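Local coordinates for TPR repeat-containing protein (Cytophaga hutchinsonii, PDB 3U4T) that is of unknown function but carries tetratricopeptide repeats and so probably serves as a scaffold for protein-protein interactions, at residues 107-119 with 126-138. The protein carries 1 engineered substitution. Numbering follows the deposited sequence.
Sequences RLDMYGQIGSYFY and LAIQYMEKQIRPT. Engineered in segment 126-138: E132 (natural residue Ser).
G112 O is gripped twice from within its own helix, by S116 N and by S116 OG at 2.9 Å, the two donors arriving from opposite faces of the carbonyl plane. Serine suits this site: its hydroxyl is satisfied by the preceding turn and is small enough for M131 CE to pack 3.7 Å from S116 OG. No hydrogen bond joins the segments, so shape decides the fit. At G115, CA comes within 3.8 Å of the CA of A127, and a side chain on this glycine would collide with A127 O and M131 CG; the small methyl of A127 settles against G115 O and Y119 CB. G112 likewise makes room for the extended side chain of Q134, whose NE2 bonds M131 O on a lone pair in the carbonyl plane (2.9 Å).

Larger groups fill the flank. K133 lays CD over the centre of the Y111 ring, 3.5 Å from its centroid, using its aliphatic chain rather than its distant ammonium, while Y130 meets Y111 obliquely, planes at 61°. A serine in place of Y111 would probably strip the K133 methylenes of their aromatic platform and open a gap beside Y130. I114 CG2, anti to the backbone N, reaches one face of the Y130 ring, offset toward its rim, with K133 CE over the opposite face. Farther along, L126 CD2 sits 3.4 Å from the F118 ring centroid, with Y117 over the opposite face. I114 also touches Y97 of helix 90-103. Close, antiparallel packing at 168°, with small residues where the axes approach to 7.4 Å, is consistent with the antiparallel helix pair of tetratricopeptide-like repeats.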
loop_
_atom_site.group_PDB
_atom_site.type_symbol
_atom_site.label_atom_id
_atom_site.label_comp_id
_atom_site.label_asym_id
_atom_site.label_seq_id
_atom_site.Cartn_x
_atom_site.Cartn_y
_atom_site.Cartn_z
ATOM N N ARG A 107 -7.203 -16.099 -2.792
ATOM C CA ARG A 107 -6.994 -14.682 -3.067
ATOM C C ARG A 107 -7.341 -13.835 -1.837
ATOM O O ARG A 107 -8.122 -12.886 -1.920
ATOM C CB ARG A 107 -7.851 -14.244 -4.259
ATOM C CG ARG A 107 -7.449 -14.849 -5.598
ATOM C CD ARG A 107 -6.012 -14.479 -5.971
ATOM N NE ARG A 107 -5.808 -13.034 -6.026
ATOM C CZ ARG A 107 -6.335 -12.234 -6.946
ATOM N NH1 ARG A 107 -7.106 -12.734 -7.907
ATOM N NH2 ARG A 107 -6.093 -10.927 -6.901
ATOM N N LEU A 108 -6.750 -14.180 -0.698
ATOM C CA LEU A 108 -6.993 -13.457 0.542
ATOM C C LEU A 108 -6.646 -11.984 0.433
ATOM O O LEU A 108 -7.069 -11.179 1.261
ATOM C CB LEU A 108 -6.187 -14.072 1.680
ATOM C CG LEU A 108 -6.600 -15.489 2.082
ATOM C CD1 LEU A 108 -5.719 -15.953 3.230
ATOM C CD2 LEU A 108 -8.066 -15.513 2.495
ATOM N N ASP A 109 -5.872 -11.626 -0.585
ATOM C CA ASP A 109 -5.492 -10.236 -0.767
ATOM C C ASP A 109 -6.704 -9.351 -1.084
ATOM O O ASP A 109 -6.644 -8.134 -0.894
ATOM C CB ASP A 109 -4.394 -10.117 -1.840
ATOM C CG ASP A 109 -4.751 -10.808 -3.145
ATOM O OD1 ASP A 109 -5.309 -11.923 -3.113
ATOM O OD2 ASP A 109 -4.453 -10.238 -4.213
HETATM N N MSE A 110 -7.809 -9.953 -1.542
HETATM C CA MSE A 110 -9.036 -9.193 -1.838
HETATM C C MSE A 110 -9.554 -8.580 -0.538
HETATM O O MSE A 110 -10.083 -7.464 -0.515
HETATM C CB MSE A 110 -10.132 -10.093 -2.436
HETATM C CG MSE A 110 -9.854 -10.584 -3.835
HETATM SE SE MSE A 110 -9.430 -9.103 -4.987
HETATM C CE MSE A 110 -11.056 -8.959 -5.947
ATOM N N TYR A 111 -9.429 -9.316 0.555
ATOM C CA TYR A 111 -9.875 -8.770 1.825
ATOM C C TYR A 111 -8.974 -7.599 2.179
ATOM O O TYR A 111 -9.404 -6.626 2.806
ATOM C CB TYR A 111 -9.845 -9.849 2.903
ATOM C CG TYR A 111 -10.872 -10.932 2.654
ATOM C CD1 TYR A 111 -12.192 -10.593 2.335
ATOM C CD2 TYR A 111 -10.550 -12.285 2.774
ATOM C CE1 TYR A 111 -13.169 -11.564 2.147
ATOM C CE2 TYR A 111 -11.532 -13.277 2.590
ATOM C CZ TYR A 111 -12.839 -12.898 2.282
ATOM O OH TYR A 111 -13.846 -13.828 2.156
ATOM N N GLY A 112 -7.719 -7.684 1.749
ATOM C CA GLY A 112 -6.792 -6.596 2.013
ATOM C C GLY A 112 -7.218 -5.373 1.223
ATOM O O GLY A 112 -7.038 -4.241 1.663
ATOM N N GLN A 113 -7.785 -5.615 0.046
ATOM C CA GLN A 113 -8.267 -4.555 -0.838
ATOM C C GLN A 113 -9.480 -3.870 -0.232
ATOM O O GLN A 113 -9.621 -2.648 -0.295
ATOM C CB GLN A 113 -8.674 -5.129 -2.197
ATOM C CG GLN A 113 -7.526 -5.417 -3.129
ATOM C CD GLN A 113 -6.716 -4.188 -3.399
ATOM O OE1 GLN A 113 -5.678 -3.974 -2.786
ATOM N NE2 GLN A 113 -7.195 -3.352 -4.308
ATOM N N ILE A 114 -10.355 -4.669 0.365
ATOM C CA ILE A 114 -11.563 -4.130 0.962
ATOM C C ILE A 114 -11.231 -3.349 2.229
ATOM O O ILE A 114 -11.809 -2.293 2.490
ATOM C CB ILE A 114 -12.560 -5.252 1.256
ATOM C CG1 ILE A 114 -12.916 -5.963 -0.061
ATOM C CG2 ILE A 114 -13.789 -4.685 1.922
ATOM C CD1 ILE A 114 -14.011 -7.024 0.037
ATOM N N GLY A 115 -10.278 -3.863 3.003
ATOM C CA GLY A 115 -9.870 -3.187 4.223
ATOM C C GLY A 115 -9.218 -1.853 3.912
ATOM O O GLY A 115 -9.565 -0.827 4.512
ATOM N N SER A 116 -8.261 -1.851 2.987
ATOM C CA SER A 116 -7.596 -0.616 2.616
ATOM C C SER A 116 -8.642 0.419 2.249
ATOM O O SER A 116 -8.509 1.590 2.622
ATOM C CB SER A 116 -6.669 -0.837 1.430
ATOM O OG SER A 116 -5.613 -1.704 1.789
ATOM N N TYR A 117 -9.680 -0.008 1.524
ATOM C CA TYR A 117 -10.746 0.906 1.114
ATOM C C TYR A 117 -11.345 1.635 2.306
ATOM O O TYR A 117 -11.438 2.856 2.323
ATOM C CB TYR A 117 -11.890 0.176 0.398
ATOM C CG TYR A 117 -13.067 1.100 0.146
ATOM C CD1 TYR A 117 -13.018 2.052 -0.875
ATOM C CD2 TYR A 117 -14.179 1.092 0.982
ATOM C CE1 TYR A 117 -14.042 2.976 -1.054
ATOM C CE2 TYR A 117 -15.219 2.020 0.816
ATOM C CZ TYR A 117 -15.140 2.961 -0.204
ATOM O OH TYR A 117 -16.141 3.909 -0.358
ATOM N N PHE A 118 -11.769 0.880 3.302
ATOM C CA PHE A 118 -12.377 1.487 4.472
ATOM C C PHE A 118 -11.363 2.254 5.332
ATOM O O PHE A 118 -11.724 3.192 6.071
ATOM C CB PHE A 118 -13.108 0.403 5.271
ATOM C CG PHE A 118 -14.349 -0.095 4.589
ATOM C CD1 PHE A 118 -15.498 0.690 4.548
ATOM C CD2 PHE A 118 -14.348 -1.300 3.920
ATOM C CE1 PHE A 118 -16.615 0.280 3.846
ATOM C CE2 PHE A 118 -15.474 -1.715 3.211
ATOM C CZ PHE A 118 -16.603 -0.921 3.177
ATOM N N TYR A 119 -10.098 1.855 5.224
ATOM C CA TYR A 119 -9.011 2.506 5.944
ATOM C C TYR A 119 -8.876 3.914 5.381
ATOM O O TYR A 119 -8.724 4.885 6.130
ATOM C CB TYR A 119 -7.709 1.714 5.744
ATOM C CG TYR A 119 -6.452 2.453 6.122
ATOM C CD1 TYR A 119 -5.816 3.297 5.213
ATOM C CD2 TYR A 119 -5.882 2.299 7.387
ATOM C CE1 TYR A 119 -4.641 3.969 5.552
ATOM C CE2 TYR A 119 -4.719 2.961 7.734
ATOM C CZ TYR A 119 -4.103 3.795 6.815
ATOM O OH TYR A 119 -2.962 4.472 7.188
ATOM N N LEU A 126 -13.795 -1.537 10.540
ATOM C CA LEU A 126 -14.150 -2.358 9.389
ATOM C C LEU A 126 -12.863 -2.731 8.641
ATOM O O LEU A 126 -12.645 -3.893 8.312
ATOM C CB LEU A 126 -15.118 -1.586 8.482
ATOM C CG LEU A 126 -15.848 -2.296 7.344
ATOM C CD1 LEU A 126 -16.473 -3.577 7.866
ATOM C CD2 LEU A 126 -16.918 -1.369 6.781
ATOM N N ALA A 127 -12.004 -1.745 8.390
ATOM C CA ALA A 127 -10.733 -1.977 7.692
ATOM C C ALA A 127 -9.902 -3.059 8.388
ATOM O O ALA A 127 -9.369 -3.969 7.740
ATOM C CB ALA A 127 -9.933 -0.678 7.619
ATOM N N ILE A 128 -9.793 -2.954 9.709
ATOM C CA ILE A 128 -9.051 -3.926 10.490
ATOM C C ILE A 128 -9.690 -5.301 10.391
ATOM O O ILE A 128 -8.990 -6.300 10.197
ATOM C CB ILE A 128 -9.015 -3.547 11.974
ATOM C CG1 ILE A 128 -8.264 -2.231 12.159
ATOM C CG2 ILE A 128 -8.359 -4.674 12.772
ATOM C CD1 ILE A 128 -8.275 -1.746 13.584
ATOM N N GLN A 129 -11.017 -5.355 10.547
ATOM C CA GLN A 129 -11.731 -6.635 10.478
ATOM C C GLN A 129 -11.359 -7.402 9.227
ATOM O O GLN A 129 -11.013 -8.588 9.295
ATOM C CB GLN A 129 -13.257 -6.462 10.474
ATOM C CG GLN A 129 -13.945 -7.804 10.196
ATOM C CD GLN A 129 -15.284 -7.702 9.479
ATOM O OE1 GLN A 129 -15.723 -8.661 8.850
ATOM N NE2 GLN A 129 -15.950 -6.549 9.589
ATOM N N TYR A 130 -11.442 -6.721 8.083
ATOM C CA TYR A 130 -11.131 -7.335 6.804
ATOM C C TYR A 130 -9.647 -7.581 6.565
ATOM O O TYR A 130 -9.276 -8.575 5.934
ATOM C CB TYR A 130 -11.721 -6.505 5.667
ATOM C CG TYR A 130 -13.139 -6.896 5.310
ATOM C CD1 TYR A 130 -13.412 -7.680 4.185
ATOM C CD2 TYR A 130 -14.207 -6.512 6.110
ATOM C CE1 TYR A 130 -14.728 -8.072 3.868
ATOM C CE2 TYR A 130 -15.518 -6.899 5.805
ATOM C CZ TYR A 130 -15.766 -7.678 4.685
ATOM O OH TYR A 130 -17.052 -8.072 4.399
HETATM N N MSE A 131 -8.795 -6.679 7.052
HETATM C CA MSE A 131 -7.363 -6.882 6.889
HETATM C C MSE A 131 -6.937 -8.122 7.684
HETATM O O MSE A 131 -6.017 -8.826 7.286
HETATM C CB MSE A 131 -6.581 -5.654 7.354
HETATM C CG MSE A 131 -6.348 -4.618 6.255
HETATM SE SE MSE A 131 -5.550 -3.032 6.965
HETATM C CE MSE A 131 -5.952 -1.842 5.477
ATOM N N GLU A 132 -7.621 -8.398 8.792
ATOM C CA GLU A 132 -7.306 -9.563 9.612
ATOM C C GLU A 132 -7.743 -10.875 8.962
ATOM O O GLU A 132 -7.270 -11.948 9.357
ATOM C CB GLU A 132 -7.951 -9.446 10.995
ATOM C CG GLU A 132 -7.326 -8.390 11.894
ATOM C CD GLU A 132 -8.004 -8.326 13.242
ATOM O OE1 GLU A 132 -9.241 -8.419 13.262
ATOM O OE2 GLU A 132 -7.323 -8.178 14.277
ATOM N N LYS A 133 -8.646 -10.789 7.981
ATOM C CA LYS A 133 -9.130 -11.976 7.264
ATOM C C LYS A 133 -7.998 -12.604 6.463
ATOM O O LYS A 133 -8.112 -13.731 5.998
ATOM C CB LYS A 133 -10.258 -11.624 6.289
ATOM C CG LYS A 133 -11.631 -11.332 6.921
ATOM C CD LYS A 133 -12.690 -11.230 5.813
ATOM C CE LYS A 133 -14.018 -10.649 6.310
ATOM N NZ LYS A 133 -14.665 -11.446 7.391
ATOM N N GLN A 134 -6.911 -11.862 6.284
ATOM C CA GLN A 134 -5.765 -12.379 5.544
ATOM C C GLN A 134 -4.859 -13.184 6.463
ATOM O O GLN A 134 -4.208 -14.127 6.027
ATOM C CB GLN A 134 -4.954 -11.237 4.956
ATOM C CG GLN A 134 -5.624 -10.489 3.838
ATOM C CD GLN A 134 -4.993 -9.137 3.648
ATOM O OE1 GLN A 134 -4.782 -8.684 2.535
ATOM N NE2 GLN A 134 -4.699 -8.477 4.754
ATOM N N ILE A 135 -4.830 -12.808 7.736
ATOM C CA ILE A 135 -3.979 -13.480 8.708
ATOM C C ILE A 135 -4.255 -14.966 8.890
ATOM O O ILE A 135 -5.371 -15.386 9.199
ATOM C CB ILE A 135 -4.060 -12.807 10.101
ATOM C CG1 ILE A 135 -3.814 -11.306 9.977
ATOM C CG2 ILE A 135 -2.989 -13.394 11.032
ATOM C CD1 ILE A 135 -2.459 -10.969 9.431
ATOM N N ARG A 136 -3.205 -15.749 8.685
ATOM C CA ARG A 136 -3.233 -17.189 8.853
ATOM C C ARG A 136 -1.956 -17.447 9.630
ATOM O O ARG A 136 -1.070 -16.596 9.664
ATOM C CB ARG A 136 -3.184 -17.904 7.496
ATOM C CG ARG A 136 -4.477 -17.806 6.688
ATOM C CD ARG A 136 -5.645 -18.465 7.419
ATOM N NE ARG A 136 -6.860 -18.487 6.608
ATOM C CZ ARG A 136 -7.725 -17.482 6.523
ATOM N NH1 ARG A 136 -7.504 -16.374 7.216
ATOM N NH2 ARG A 136 -8.796 -17.582 5.738
ATOM N N PRO A 137 -1.846 -18.606 10.290
ATOM C CA PRO A 137 -0.607 -18.851 11.033
ATOM C C PRO A 137 0.565 -19.151 10.097
ATOM O O PRO A 137 1.615 -19.622 10.527
ATOM C CB PRO A 137 -0.973 -20.033 11.925
ATOM C CG PRO A 137 -2.010 -20.762 11.118
ATOM C CD PRO A 137 -2.856 -19.634 10.590
ATOM N N THR A 138 0.383 -18.852 8.817
ATOM C CA THR A 138 1.406 -19.107 7.817
ATOM C C THR A 138 1.844 -17.810 7.138
ATOM O O THR A 138 2.989 -17.684 6.710
ATOM C CB THR A 138 0.872 -20.097 6.734
ATOM O OG1 THR A 138 1.924 -20.438 5.824
ATOM C CG2 THR A 138 -0.284 -19.469 5.951
#